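Local coordinates for protein magnesium transporter MgtE (Enterococcus faecalis, PDB 2OUX) that probably transports magnesium ions across the cell membrane as a homodimer, with a cytosolic region that binds magnesium, at residues A[22-25]-A[26-30]. Sequence-based numbering, arbitrary orientation.
Sequences QQMN and EFREL
Met24 and Arg28, one helical turn apart, run side by side and point the same way. Met24 CG lies 4.2 Å from Arg28 CD. Met24 is a selenomethionine here. With its CG anti to the backbone N (chi1 -179°), the chain leaves beside the carbonyl carbon, which brings CG alongside Arg28 CD. Arg28 also lays CG against Met24 O, at 3.2 Å, beside the nearly straight bond that the same oxygen accepts from Arg28 N (2.9 Å). The guanidinium leads off to a salt bridge with Glu62.

Gln23 is the N-cap residue. Its O takes the first i to i+4 bond of the helix, from Phe27 N at 2.9 Å. Gln23 and Glu26 also lie alongside each other, CB to CB at 3.9 Å, with amide and carboxylate planes turned 75° apart. Glu29 N bonds to Asn25 O at 3.1 Å, and Glu29 CG packs on that oxygen at 3.3 Å.

These are the N-cap and opening turns of helix 24-31, in the N-terminal, helical part of the cytosolic region, away from the magnesium sites. A Schellman motif at Gln22 ends helix 8-20 just before it. The buried Phe27 side chain packs on Leu15 and Thr18 of helix 8-20 and on Leu54 of helix 48-57, while Met24 touches Tyr57 at the end of helix 48-57.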
# COMPACT_ATOMS: atom_id res chain seq x y z
N GLN A 22 -7.86 2.48 -37.45
CA GLN A 22 -9.10 2.89 -36.81
C GLN A 22 -10.02 1.73 -36.41
O GLN A 22 -11.22 1.75 -36.67
CB GLN A 22 -9.85 3.89 -37.70
CG GLN A 22 -9.10 5.20 -37.87
CD GLN A 22 -9.99 6.34 -38.34
OE1 GLN A 22 -10.15 6.58 -39.54
NE2 GLN A 22 -10.58 7.05 -37.39
N GLN A 23 -9.43 0.73 -35.77
CA GLN A 23 -10.15 -0.45 -35.30
C GLN A 23 -10.51 -0.19 -33.84
O GLN A 23 -9.93 -0.78 -32.93
CB GLN A 23 -9.24 -1.69 -35.40
CG GLN A 23 -8.55 -1.86 -36.75
CD GLN A 23 -7.49 -2.96 -36.74
OE1 GLN A 23 -7.79 -4.13 -36.50
NE2 GLN A 23 -6.24 -2.59 -36.99
N MSE A 24 -11.47 0.71 -33.62
CA MSE A 24 -11.91 1.10 -32.28
C MSE A 24 -11.96 0.00 -31.23
O MSE A 24 -11.29 0.10 -30.20
CB MSE A 24 -13.27 1.80 -32.35
CG MSE A 24 -13.80 2.26 -30.99
SE MSE A 24 -15.33 3.46 -31.08
CE MSE A 24 -16.74 2.20 -30.69
N ASN A 25 -12.75 -1.04 -31.47
CA ASN A 25 -12.89 -2.12 -30.51
C ASN A 25 -11.61 -2.91 -30.23
O ASN A 25 -11.34 -3.27 -29.07
CB ASN A 25 -14.02 -3.05 -30.96
CG ASN A 25 -15.34 -2.31 -31.17
OD1 ASN A 25 -15.97 -1.85 -30.21
ND2 ASN A 25 -15.74 -2.16 -32.43
N GLU A 26 -10.81 -3.17 -31.26
CA GLU A 26 -9.55 -3.89 -31.08
C GLU A 26 -8.64 -3.01 -30.22
O GLU A 26 -7.97 -3.49 -29.31
CB GLU A 26 -8.88 -4.16 -32.42
CG GLU A 26 -8.54 -5.62 -32.69
CD GLU A 26 -7.59 -6.24 -31.67
OE1 GLU A 26 -6.59 -6.85 -32.09
OE2 GLU A 26 -7.86 -6.14 -30.44
N PHE A 27 -8.63 -1.72 -30.53
CA PHE A 27 -7.83 -0.75 -29.82
C PHE A 27 -8.20 -0.75 -28.34
O PHE A 27 -7.35 -0.95 -27.48
CB PHE A 27 -8.07 0.65 -30.38
CG PHE A 27 -7.41 1.73 -29.58
CD1 PHE A 27 -6.05 1.96 -29.71
CD2 PHE A 27 -8.14 2.47 -28.66
CE1 PHE A 27 -5.42 2.92 -28.92
CE2 PHE A 27 -7.52 3.43 -27.87
CZ PHE A 27 -6.16 3.65 -28.01
N ARG A 28 -9.48 -0.51 -28.06
CA ARG A 28 -9.98 -0.47 -26.70
C ARG A 28 -9.58 -1.69 -25.89
O ARG A 28 -9.09 -1.55 -24.76
CB ARG A 28 -11.50 -0.35 -26.69
CG ARG A 28 -12.00 0.99 -27.19
CD ARG A 28 -13.50 1.09 -26.99
NE ARG A 28 -13.84 2.26 -26.21
CZ ARG A 28 -14.08 2.26 -24.90
NH1 ARG A 28 -14.02 1.15 -24.19
NH2 ARG A 28 -14.37 3.40 -24.30
N GLU A 29 -9.80 -2.88 -26.45
CA GLU A 29 -9.46 -4.14 -25.78
C GLU A 29 -8.00 -4.17 -25.35
O GLU A 29 -7.69 -4.53 -24.22
CB GLU A 29 -9.70 -5.35 -26.69
CG GLU A 29 -11.14 -5.78 -26.90
CD GLU A 29 -11.23 -6.97 -27.85
OE1 GLU A 29 -10.73 -8.06 -27.51
OE2 GLU A 29 -11.80 -6.80 -28.95
N LEU A 30 -7.12 -3.82 -26.28
CA LEU A 30 -5.68 -3.82 -26.02
C LEU A 30 -5.29 -2.73 -25.02
O LEU A 30 -4.72 -3.01 -23.97
CB LEU A 30 -4.91 -3.63 -27.33
CG LEU A 30 -5.02 -4.76 -28.36
CD1 LEU A 30 -4.34 -4.35 -29.65
CD2 LEU A 30 -4.38 -6.03 -27.80